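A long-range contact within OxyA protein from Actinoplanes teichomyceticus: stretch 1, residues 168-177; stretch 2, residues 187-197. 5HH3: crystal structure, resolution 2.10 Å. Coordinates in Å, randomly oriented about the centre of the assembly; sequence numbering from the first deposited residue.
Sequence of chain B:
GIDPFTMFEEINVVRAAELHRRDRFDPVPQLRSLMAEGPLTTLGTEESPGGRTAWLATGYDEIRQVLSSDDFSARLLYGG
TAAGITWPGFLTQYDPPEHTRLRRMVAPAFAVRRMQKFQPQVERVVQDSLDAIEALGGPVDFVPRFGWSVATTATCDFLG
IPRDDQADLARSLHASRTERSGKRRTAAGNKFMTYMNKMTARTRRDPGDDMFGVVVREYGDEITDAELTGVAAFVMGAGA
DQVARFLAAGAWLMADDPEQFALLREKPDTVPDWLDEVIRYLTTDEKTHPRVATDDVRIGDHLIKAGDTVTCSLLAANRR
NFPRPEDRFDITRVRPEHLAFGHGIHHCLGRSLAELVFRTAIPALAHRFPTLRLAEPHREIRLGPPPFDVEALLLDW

Stretch 1 168-177: DLARSLHASR
Stretch 2, residues 187-197: AAGNKFMTYMN

Not one hydrogen bond crosses between these two helices, although two serines sit directly in their interface; the contact illustrates how backbones can approach closely at small residues and how serine can be satisfied within its own helix. Residues 168-177 and 187-197 are helical throughout, phi/psi near -62/-44 except Arg177, at -84/-30, and each helix extends beyond its stretch at both ends. Their directions are closer to antiparallel than parallel, at 139° (signed crossing angle -139°), and the axes approach to 7.6 Å.

The backbones come nearest at small residues: Ser172 CA lies 4.8 Å from Ala188 CA, and Ser176 CA 4.9 Å from Gly189 CA. Ala188 CB points toward the first helix, 3.4 Å from Ser172 O, 3.5 Å from Ala175 CB and 3.6 Å from Ser176 N. Ser176 CB lies 3.5 Å from Gly189 N, packing directly against the glycine backbone. The serine hydroxyls turn back on their own backbone: Ser172 (chi1 m, -44°) donates from OG to Asp168 O at 2.7 Å, and Ser176 (p, 72°) from OG to Leu173 O at 2.7 Å. Neither hydroxyl hydrogen-bonds across the interface, and Ser176 meets the second helix through its CB.

Away from this close approach, larger apolar groups fill the space. Phe192 (chi1 180°, chi2 81°) points toward the first helix, and Leu173 (t, p) places CD1 over one face of its ring, 4.0 Å from the centroid and 8° off the normal, a CH-pi contact. Leu169 (t, p) starts sideways, but its end comes nearer: CD1 lies 3.7 Å from Phe192 CD1 and 3.6 Å from Tyr195 CG, oblique to both rings. Tyr195 has chi1 -172° and chi2 -83°; its hydroxyl is hydrogen-bonded elsewhere in the structure. Together the stretches bury 488 Å², both sides summed, through van der Waals and apolar contacts and one CH-pi contact.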

# COMPACT_ATOMS: atom_id res chain seq x y z
N ASP B 168 26.11 -8.37 15.83
CA ASP B 168 26.31 -8.54 14.39
C ASP B 168 25.09 -9.16 13.72
O ASP B 168 24.67 -8.71 12.66
CB ASP B 168 27.56 -9.41 14.08
CG ASP B 168 28.88 -8.68 14.37
OD1 ASP B 168 28.87 -7.46 14.66
OD2 ASP B 168 29.96 -9.33 14.30
N LEU B 169 24.52 -10.18 14.36
CA LEU B 169 23.39 -10.92 13.81
C LEU B 169 22.14 -10.05 13.75
O LEU B 169 21.47 -9.99 12.71
CB LEU B 169 23.14 -12.19 14.63
CG LEU B 169 22.10 -13.17 14.08
CD1 LEU B 169 22.60 -13.85 12.81
CD2 LEU B 169 21.76 -14.19 15.16
N ALA B 170 21.83 -9.37 14.85
CA ALA B 170 20.69 -8.43 14.87
C ALA B 170 20.85 -7.35 13.80
O ALA B 170 19.91 -7.07 13.05
CB ALA B 170 20.52 -7.81 16.25
N ARG B 171 22.05 -6.78 13.69
CA ARG B 171 22.35 -5.79 12.64
C ARG B 171 22.06 -6.33 11.21
O ARG B 171 21.34 -5.69 10.44
CB ARG B 171 23.80 -5.34 12.77
CG ARG B 171 24.23 -4.17 11.89
CD ARG B 171 25.72 -3.88 12.02
NE ARG B 171 26.15 -3.87 13.43
CZ ARG B 171 27.25 -4.46 13.93
NH1 ARG B 171 28.13 -5.11 13.17
NH2 ARG B 171 27.48 -4.36 15.24
N SER B 172 22.58 -7.52 10.91
CA SER B 172 22.30 -8.21 9.64
C SER B 172 20.81 -8.37 9.34
O SER B 172 20.38 -8.10 8.22
CB SER B 172 22.91 -9.62 9.65
OG SER B 172 24.22 -9.59 10.16
N LEU B 173 20.05 -8.83 10.33
CA LEU B 173 18.61 -9.02 10.16
C LEU B 173 17.91 -7.70 9.89
O LEU B 173 17.00 -7.64 9.05
CB LEU B 173 17.97 -9.67 11.40
CG LEU B 173 16.43 -9.80 11.39
CD1 LEU B 173 15.96 -10.63 10.21
CD2 LEU B 173 15.92 -10.38 12.70
N HIS B 174 18.31 -6.66 10.62
CA HIS B 174 17.74 -5.33 10.46
C HIS B 174 18.10 -4.73 9.10
O HIS B 174 17.24 -4.16 8.45
CB HIS B 174 18.16 -4.38 11.58
CG HIS B 174 17.70 -2.96 11.38
ND1 HIS B 174 18.52 -1.98 10.86
CD2 HIS B 174 16.50 -2.37 11.60
CE1 HIS B 174 17.85 -0.84 10.79
NE2 HIS B 174 16.63 -1.05 11.23
N ALA B 175 19.36 -4.84 8.70
CA ALA B 175 19.80 -4.41 7.36
C ALA B 175 18.93 -5.00 6.26
O ALA B 175 18.32 -4.27 5.47
CB ALA B 175 21.26 -4.78 7.14
N SER B 176 18.84 -6.33 6.24
CA SER B 176 18.09 -7.08 5.22
C SER B 176 16.64 -6.62 5.04
O SER B 176 16.12 -6.65 3.93
CB SER B 176 18.14 -8.58 5.52
OG SER B 176 17.33 -8.90 6.64
N ARG B 177 15.99 -6.22 6.13
CA ARG B 177 14.62 -5.68 6.08
C ARG B 177 14.58 -4.18 5.74
O ARG B 177 13.62 -3.73 5.11
CB ARG B 177 13.89 -5.94 7.41
N ALA B 187 22.90 -9.22 0.66
CA ALA B 187 24.15 -9.52 1.39
C ALA B 187 23.90 -9.73 2.89
O ALA B 187 24.39 -10.69 3.48
CB ALA B 187 25.16 -8.41 1.18
N ALA B 188 23.12 -8.83 3.49
CA ALA B 188 22.76 -8.92 4.90
C ALA B 188 21.86 -10.13 5.19
O ALA B 188 22.04 -10.83 6.19
CB ALA B 188 22.09 -7.63 5.35
N GLY B 189 20.88 -10.36 4.31
CA GLY B 189 19.99 -11.52 4.41
C GLY B 189 20.74 -12.84 4.40
O GLY B 189 20.46 -13.72 5.21
N ASN B 190 21.71 -12.96 3.49
CA ASN B 190 22.55 -14.16 3.40
C ASN B 190 23.48 -14.34 4.60
O ASN B 190 23.81 -15.47 4.97
CB ASN B 190 23.38 -14.16 2.10
CG ASN B 190 22.51 -14.33 0.85
OD1 ASN B 190 21.40 -14.86 0.90
ND2 ASN B 190 23.03 -13.87 -0.28
N LYS B 191 23.91 -13.24 5.20
CA LYS B 191 24.74 -13.30 6.40
C LYS B 191 23.90 -13.84 7.57
O LYS B 191 24.34 -14.71 8.31
CB LYS B 191 25.34 -11.93 6.71
CG LYS B 191 26.59 -11.96 7.57
CD LYS B 191 27.59 -10.91 7.12
CE LYS B 191 28.70 -10.71 8.14
NZ LYS B 191 28.20 -10.09 9.40
N PHE B 192 22.68 -13.33 7.69
CA PHE B 192 21.72 -13.83 8.69
C PHE B 192 21.38 -15.31 8.48
O PHE B 192 21.46 -16.11 9.41
CB PHE B 192 20.45 -12.97 8.66
CG PHE B 192 19.41 -13.40 9.64
CD1 PHE B 192 19.50 -13.02 10.97
CD2 PHE B 192 18.33 -14.19 9.24
CE1 PHE B 192 18.54 -13.42 11.89
CE2 PHE B 192 17.37 -14.59 10.16
CZ PHE B 192 17.48 -14.21 11.49
N MET B 193 21.02 -15.66 7.24
CA MET B 193 20.64 -17.04 6.88
C MET B 193 21.72 -18.10 7.07
O MET B 193 21.41 -19.21 7.51
CB MET B 193 20.17 -17.09 5.42
CG MET B 193 18.82 -16.44 5.17
SD MET B 193 17.48 -17.35 5.95
CE MET B 193 17.52 -18.90 5.03
N THR B 194 22.96 -17.76 6.73
CA THR B 194 24.09 -18.69 6.90
C THR B 194 24.32 -18.96 8.38
O THR B 194 24.61 -20.10 8.76
CB THR B 194 25.39 -18.15 6.27
OG1 THR B 194 25.15 -17.79 4.91
CG2 THR B 194 26.51 -19.19 6.31
N TYR B 195 24.21 -17.93 9.22
CA TYR B 195 24.31 -18.12 10.67
C TYR B 195 23.19 -19.05 11.16
O TYR B 195 23.46 -20.06 11.81
CB TYR B 195 24.28 -16.78 11.40
CG TYR B 195 24.57 -16.91 12.88
CD1 TYR B 195 23.57 -17.26 13.77
CD2 TYR B 195 25.86 -16.70 13.39
CE1 TYR B 195 23.81 -17.40 15.12
CE2 TYR B 195 26.12 -16.84 14.75
CZ TYR B 195 25.07 -17.18 15.61
OH TYR B 195 25.25 -17.34 16.95
N MET B 196 21.94 -18.74 10.82
CA MET B 196 20.79 -19.53 11.29
C MET B 196 20.80 -20.99 10.79
O MET B 196 20.45 -21.90 11.54
CB MET B 196 19.46 -18.87 10.90
CG MET B 196 19.21 -17.51 11.55
SD MET B 196 19.39 -17.42 13.35
CE MET B 196 18.47 -18.88 13.80
N ASN B 197 21.20 -21.20 9.54
CA ASN B 197 21.32 -22.55 8.99
C ASN B 197 22.31 -23.41 9.76
O ASN B 197 22.06 -24.60 9.97
CB ASN B 197 21.71 -22.51 7.51
CG ASN B 197 20.60 -22.00 6.61
OD1 ASN B 197 19.44 -21.90 7.00
ND2 ASN B 197 20.97 -21.67 5.38